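Local coordinates for protein beta sliding clamp (Borrelia burgdorferi, PDB 6DJ8) that probably tethers DNA polymerases and other replication proteins to DNA as a ring-shaped head-to-tail homodimer, giving them processivity, at residues A[22-27]-A[86-91]; A[92-96]-A[124-128]. All coordinates share one frame. Residue numbers count along the deposited sequence, not the author numbering.

Contact 1 (A[22-27]-A[86-91]); sequences IMNEIE and FYDAVK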
loop_
_atom_site.group_PDB
_atom_site.type_symbol
_atom_site.label_atom_id
_atom_site.label_comp_id
_atom_site.label_asym_id
_atom_site.label_seq_id
_atom_site.Cartn_x
_atom_site.Cartn_y
_atom_site.Cartn_z
ATOM N N ILE A 22 6.038 10.024 -22.638
ATOM C CA ILE A 22 4.641 10.432 -22.559
ATOM C C ILE A 22 3.969 9.779 -21.355
ATOM O O ILE A 22 3.038 10.349 -20.774
ATOM C CB ILE A 22 3.890 10.152 -23.871
ATOM C CG1 ILE A 22 2.560 10.923 -23.850
ATOM C CG2 ILE A 22 3.725 8.630 -24.082
ATOM C CD1 ILE A 22 1.692 10.757 -25.065
ATOM N N MET A 23 4.439 8.596 -20.935
ATOM C CA MET A 23 3.903 7.998 -19.713
ATOM C C MET A 23 4.144 8.914 -18.511
ATOM O O MET A 23 3.230 9.186 -17.719
ATOM C CB MET A 23 4.532 6.611 -19.464
ATOM C CG MET A 23 3.952 5.911 -18.257
ATOM S SD MET A 23 4.695 4.283 -17.977
ATOM C CE MET A 23 4.768 3.667 -19.690
ATOM N N ASN A 24 5.373 9.406 -18.364
ATOM C CA ASN A 24 5.678 10.280 -17.229
ATOM C C ASN A 24 4.853 11.561 -17.274
ATOM O O ASN A 24 4.323 12.004 -16.247
ATOM C CB ASN A 24 7.171 10.613 -17.210
ATOM C CG ASN A 24 8.028 9.416 -16.838
ATOM O OD1 ASN A 24 7.552 8.467 -16.206
ATOM N ND2 ASN A 24 9.297 9.453 -17.231
ATOM N N GLU A 25 4.721 12.166 -18.459
ATOM C CA GLU A 25 4.012 13.442 -18.548
ATOM C C GLU A 25 2.523 13.262 -18.310
ATOM O O GLU A 25 1.880 14.134 -17.721
ATOM C CB GLU A 25 4.255 14.101 -19.905
ATOM C CG GLU A 25 5.713 14.397 -20.225
ATOM C CD GLU A 25 6.391 15.380 -19.248
ATOM O OE1 GLU A 25 5.741 15.903 -18.312
ATOM O OE2 GLU A 25 7.595 15.634 -19.440
ATOM N N ILE A 26 1.946 12.137 -18.762
ATOM C CA ILE A 26 0.540 11.897 -18.464
ATOM C C ILE A 26 0.348 11.704 -16.963
ATOM O O ILE A 26 -0.626 12.188 -16.373
ATOM C CB ILE A 26 0.011 10.670 -19.239
ATOM C CG1 ILE A 26 -0.097 10.936 -20.733
ATOM C CG2 ILE A 26 -1.350 10.293 -18.722
ATOM C CD1 ILE A 26 -0.192 9.596 -21.513
ATOM N N GLU A 27 1.236 10.935 -16.337
ATOM C CA GLU A 27 1.151 10.725 -14.894
ATOM C C GLU A 27 1.180 12.055 -14.156
ATOM O O GLU A 27 0.374 12.287 -13.246
ATOM C CB GLU A 27 2.295 9.809 -14.438
ATOM C CG GLU A 27 2.203 9.305 -13.007
ATOM C CD GLU A 27 2.801 10.287 -12.015
ATOM O OE1 GLU A 27 3.655 11.106 -12.423
ATOM O OE2 GLU A 27 2.407 10.249 -10.831
ATOM N N PHE A 86 -6.026 6.783 -20.909
ATOM C CA PHE A 86 -4.856 7.074 -21.727
ATOM C C PHE A 86 -3.585 6.639 -21.023
ATOM O O PHE A 86 -2.684 6.065 -21.641
ATOM C CB PHE A 86 -4.808 8.576 -22.038
ATOM C CG PHE A 86 -3.839 8.938 -23.117
ATOM C CD1 PHE A 86 -3.581 8.066 -24.160
ATOM C CD2 PHE A 86 -3.165 10.148 -23.077
ATOM C CE1 PHE A 86 -2.683 8.398 -25.154
ATOM C CE2 PHE A 86 -2.274 10.487 -24.073
ATOM C CZ PHE A 86 -2.032 9.602 -25.114
ATOM N N TYR A 87 -3.490 6.924 -19.723
ATOM C CA TYR A 87 -2.355 6.458 -18.939
ATOM C C TYR A 87 -2.259 4.938 -18.971
ATOM O O TYR A 87 -1.168 4.375 -19.123
ATOM C CB TYR A 87 -2.490 6.955 -17.497
ATOM C CG TYR A 87 -1.309 6.630 -16.620
ATOM C CD1 TYR A 87 -0.042 7.085 -16.950
ATOM C CD2 TYR A 87 -1.454 5.874 -15.456
ATOM C CE1 TYR A 87 1.060 6.804 -16.154
ATOM C CE2 TYR A 87 -0.347 5.582 -14.642
ATOM C CZ TYR A 87 0.903 6.061 -15.005
ATOM O OH TYR A 87 2.012 5.807 -14.239
ATOM N N ASP A 88 -3.389 4.255 -18.801
ATOM C CA ASP A 88 -3.367 2.795 -18.837
ATOM C C ASP A 88 -2.860 2.289 -20.178
ATOM O O ASP A 88 -2.030 1.368 -20.232
ATOM C CB ASP A 88 -4.760 2.252 -18.542
ATOM C CG ASP A 88 -5.109 2.339 -17.070
ATOM O OD1 ASP A 88 -4.204 2.631 -16.265
ATOM O OD2 ASP A 88 -6.286 2.132 -16.718
ATOM N N ALA A 89 -3.311 2.912 -21.273
ATOM C CA ALA A 89 -2.873 2.507 -22.605
ATOM C C ALA A 89 -1.361 2.577 -22.726
ATOM O O ALA A 89 -0.710 1.634 -23.192
ATOM C CB ALA A 89 -3.548 3.387 -23.663
ATOM N N VAL A 90 -0.782 3.699 -22.309
ATOM C CA VAL A 90 0.652 3.880 -22.450
ATOM C C VAL A 90 1.420 2.938 -21.508
ATOM O O VAL A 90 2.494 2.433 -21.855
ATOM C CB VAL A 90 0.975 5.373 -22.218
ATOM C CG1 VAL A 90 2.446 5.589 -22.043
ATOM C CG2 VAL A 90 0.392 6.211 -23.388
ATOM N N LYS A 91 0.898 2.698 -20.304
ATOM C CA LYS A 91 1.500 1.673 -19.450
ATOM C C LYS A 91 1.396 0.303 -20.112
ATOM O O LYS A 91 2.333 -0.511 -20.054
ATOM C CB LYS A 91 0.814 1.635 -18.082
ATOM C CG LYS A 91 1.446 2.563 -17.044
ATOM C CD LYS A 91 0.846 2.421 -15.640
ATOM C CE LYS A 91 1.370 1.185 -14.872
ATOM N NZ LYS A 91 0.995 -0.158 -15.406
#

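Contact 2 (A[92-96]-A[124-128]); sequences AFNFY and EDHLK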
loop_
_atom_site.group_PDB
_atom_site.type_symbol
_atom_site.label_atom_id
_atom_site.label_comp_id
_atom_site.label_asym_id
_atom_site.label_seq_id
_atom_site.Cartn_x
_atom_site.Cartn_y
_atom_site.Cartn_z
ATOM N N ALA A 92 0.252 0.029 -20.734
ATOM C CA ALA A 92 0.068 -1.266 -21.385
ATOM C C ALA A 92 1.146 -1.498 -22.430
ATOM O O ALA A 92 1.619 -2.624 -22.593
ATOM C CB ALA A 92 -1.329 -1.334 -22.012
ATOM N N PHE A 93 1.594 -0.433 -23.099
ATOM C CA PHE A 93 2.595 -0.521 -24.148
ATOM C C PHE A 93 3.991 -0.082 -23.690
ATOM O O PHE A 93 4.833 0.249 -24.528
ATOM C CB PHE A 93 2.126 0.290 -25.365
ATOM C CG PHE A 93 1.300 -0.529 -26.358
ATOM C CD1 PHE A 93 0.853 -1.804 -26.030
ATOM C CD2 PHE A 93 0.986 -0.022 -27.616
ATOM C CE1 PHE A 93 0.107 -2.565 -26.942
ATOM C CE2 PHE A 93 0.238 -0.778 -28.540
ATOM C CZ PHE A 93 -0.204 -2.055 -28.199
ATOM N N ASN A 94 4.276 -0.108 -22.385
ATOM C CA ASN A 94 5.600 0.327 -21.941
ATOM C C ASN A 94 6.743 -0.551 -22.460
ATOM O O ASN A 94 7.901 -0.134 -22.363
ATOM C CB ASN A 94 5.638 0.401 -20.411
ATOM C CG ASN A 94 5.404 -0.918 -19.752
ATOM O OD1 ASN A 94 6.016 -1.909 -20.086
ATOM N ND2 ASN A 94 4.450 -0.945 -18.828
ATOM N N PHE A 95 6.470 -1.741 -23.019
ATOM C CA PHE A 95 7.597 -2.510 -23.543
ATOM C C PHE A 95 8.027 -2.054 -24.935
ATOM O O PHE A 95 8.995 -2.600 -25.475
ATOM C CB PHE A 95 7.302 -4.037 -23.522
ATOM C CG PHE A 95 6.155 -4.470 -24.396
ATOM C CD1 PHE A 95 4.850 -4.184 -24.047
ATOM C CD2 PHE A 95 6.379 -5.203 -25.546
ATOM C CE1 PHE A 95 3.781 -4.604 -24.844
ATOM C CE2 PHE A 95 5.315 -5.624 -26.346
ATOM C CZ PHE A 95 4.013 -5.324 -25.983
ATOM N N TYR A 96 7.369 -1.051 -25.509
ATOM C CA TYR A 96 7.841 -0.404 -26.727
ATOM C C TYR A 96 8.623 0.852 -26.379
ATOM O O TYR A 96 8.197 1.647 -25.532
ATOM C CB TYR A 96 6.689 -0.007 -27.645
ATOM C CG TYR A 96 5.957 -1.169 -28.256
ATOM C CD1 TYR A 96 6.596 -2.050 -29.123
ATOM C CD2 TYR A 96 4.625 -1.385 -27.966
ATOM C CE1 TYR A 96 5.914 -3.114 -29.689
ATOM C CE2 TYR A 96 3.943 -2.441 -28.519
ATOM C CZ TYR A 96 4.593 -3.300 -29.374
ATOM O OH TYR A 96 3.892 -4.330 -29.911
ATOM N N GLU A 124 -0.427 -7.558 -34.969
ATOM C CA GLU A 124 0.400 -6.778 -34.066
ATOM C C GLU A 124 -0.448 -6.330 -32.884
ATOM O O GLU A 124 -1.663 -6.152 -33.007
ATOM C CB GLU A 124 0.976 -5.526 -34.769
ATOM C CG GLU A 124 1.878 -5.788 -35.975
ATOM C CD GLU A 124 3.221 -6.404 -35.580
ATOM O OE1 GLU A 124 3.879 -7.037 -36.441
ATOM O OE2 GLU A 124 3.627 -6.239 -34.410
ATOM N N ASP A 125 0.199 -6.121 -31.742
ATOM C CA ASP A 125 -0.519 -5.622 -30.578
ATOM C C ASP A 125 -1.155 -4.270 -30.897
ATOM O O ASP A 125 -0.584 -3.445 -31.615
ATOM C CB ASP A 125 0.420 -5.496 -29.375
ATOM C CG ASP A 125 1.113 -6.807 -29.032
ATOM O OD1 ASP A 125 0.607 -7.877 -29.433
ATOM O OD2 ASP A 125 2.165 -6.765 -28.358
ATOM N N HIS A 126 -2.346 -4.042 -30.354
ATOM C CA HIS A 126 -3.149 -2.900 -30.750
ATOM C C HIS A 126 -4.088 -2.520 -29.619
ATOM O O HIS A 126 -4.682 -3.391 -28.981
ATOM C CB HIS A 126 -3.949 -3.221 -32.021
ATOM C CG HIS A 126 -4.592 -2.028 -32.654
ATOM N ND1 HIS A 126 -3.971 -1.270 -33.624
ATOM C CD2 HIS A 126 -5.812 -1.471 -32.467
ATOM C CE1 HIS A 126 -4.781 -0.297 -34.006
ATOM N NE2 HIS A 126 -5.903 -0.396 -33.318
ATOM N N LEU A 127 -4.217 -1.217 -29.380
ATOM C CA LEU A 127 -5.128 -0.670 -28.386
ATOM C C LEU A 127 -6.069 0.311 -29.065
ATOM O O LEU A 127 -5.679 1.023 -29.990
ATOM C CB LEU A 127 -4.381 0.066 -27.273
ATOM C CG LEU A 127 -3.113 -0.560 -26.696
ATOM C CD1 LEU A 127 -2.440 0.397 -25.689
ATOM C CD2 LEU A 127 -3.426 -1.919 -26.024
ATOM N N LYS A 128 -7.312 0.356 -28.598
ATOM C CA LYS A 128 -8.285 1.326 -29.088
ATOM C C LYS A 128 -8.839 2.064 -27.885
ATOM O O LYS A 128 -9.463 1.447 -27.015
ATOM C CB LYS A 128 -9.420 0.659 -29.880
ATOM C CG LYS A 128 -8.978 0.019 -31.177
ATOM C CD LYS A 128 -10.181 -0.387 -32.040
ATOM C CE LYS A 128 -9.732 -1.027 -33.348
ATOM N NZ LYS A 128 -10.866 -1.639 -34.131
HETATM O O HOH W 1 2.079 -2.755 -31.822
#

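Contact 1 (A[22-27]-A[86-91])
Two helices of the N-terminal domain pack side by side here in a nearly antiparallel, mainly apolar contact: 22-27 from helix 19-29 and 86-91 from helix 83-92. The short axes come within 9.5 Å and their directions differ by 156°, so residues one turn apart pair in reverse order, Met23 beside Val90 and Ile26 beside Tyr87. Ile26 sits at the middle. Its CD1 lies over one face of the Phe86 ring, 3.4 Å from Phe86 CD2, and 3.9 Å from Val90 CG2, while its CG2 meets Tyr87 CB at 3.7 Å. Ile22 extends the buried side, with CD1 3.9 Å from Phe86 CZ and CG2 3.9 Å from Val90 CG1; beyond, it also touches Leu54 and Ile69 of the sheet beneath. Toward the more open side, Met23 covers Val90 (CB to Val90 CG1, 3.5 Å), rests its methyl CE 3.4 Å from Val90 O and reaches the Tyr87 ring, its CG 3.7 Å from Tyr87 CE1. Glu27 contributes its aliphatic base, CB standing 3.7 Å from Tyr87 CE1, while its carboxylate turns away to a hydrogen bond with His230. A pair of antiparallel helices packed against β-sheets is the pattern of the DNA-clamp domain; as in other sliding clamps, these helices probably line the inner wall of the ring.

Contact 2 (A[92-96]-A[124-128])
Ala92 closes helix 83-92 and makes the first, light touch, its CB 4.2 Å from Leu127 CD1; its carbonyl oxygen is hydrogen-bonded by Arg293 of the second subunit. At Phe93 the backbone leaves helical geometry, and the side chain spans the gap to 124-128, where the CA atoms of Phe93 and Asp125 are still 8.8 Å apart. One face of the ring receives Leu127 in a CH-pi contact, Leu127 CG lying 3.8 Å from the ring centroid and 18° off the normal. The ring edge meets the backbone, with Phe93 CZ 3.6 Å from both Asp125 C and His126 N. A type I turn then runs from Phe93 to Tyr96, closed by the 3.0 Å hydrogen bond from Tyr96 N to Phe93 O. Within it, Asn94 faces Arg293 of the second subunit, which hydrogen-bonds its OD1. Phe95 brings CZ to 3.3 Å from Asp125 OD2, an edge-on approach to the carboxylate, and forms a cation-pi pair with Arg290 of the second subunit. Tyr96 ends the walk: a water 3.1 Å from Tyr96 OH donates to Asp125 O at 2.8 Å, linking the turn to the second segment. Asp125 OD1 accepts a hydrogen bond from Phe329 N of the second subunit, and residues 126-128 pair antiparallel with a strand there. This is the head-to-tail dimer interface of the bacterial clamp, where a β-sheet continues from one subunit into the next.

In the fold
Both contacts belong to the N-terminal domain, and their centres lie 12 Å apart. Along the chain they follow one another, with helix 83-92 supplying the second segment of contact 1 and then running straight into 92-96. Physical contact joins them too, with Ala89 O 3.3 Å from Leu127 CD1 and Met23 CE 3.5 Å from Asn94 CB. Strand 126-130 is the outermost strand, within this chain, of the sheet that also holds 14-18 and 98-104, the strands leading into helix 19-29 and following the turn. Packing thus passes from the helix pair to the subunit boundary, and both contacts touch the second subunit that completes the ring.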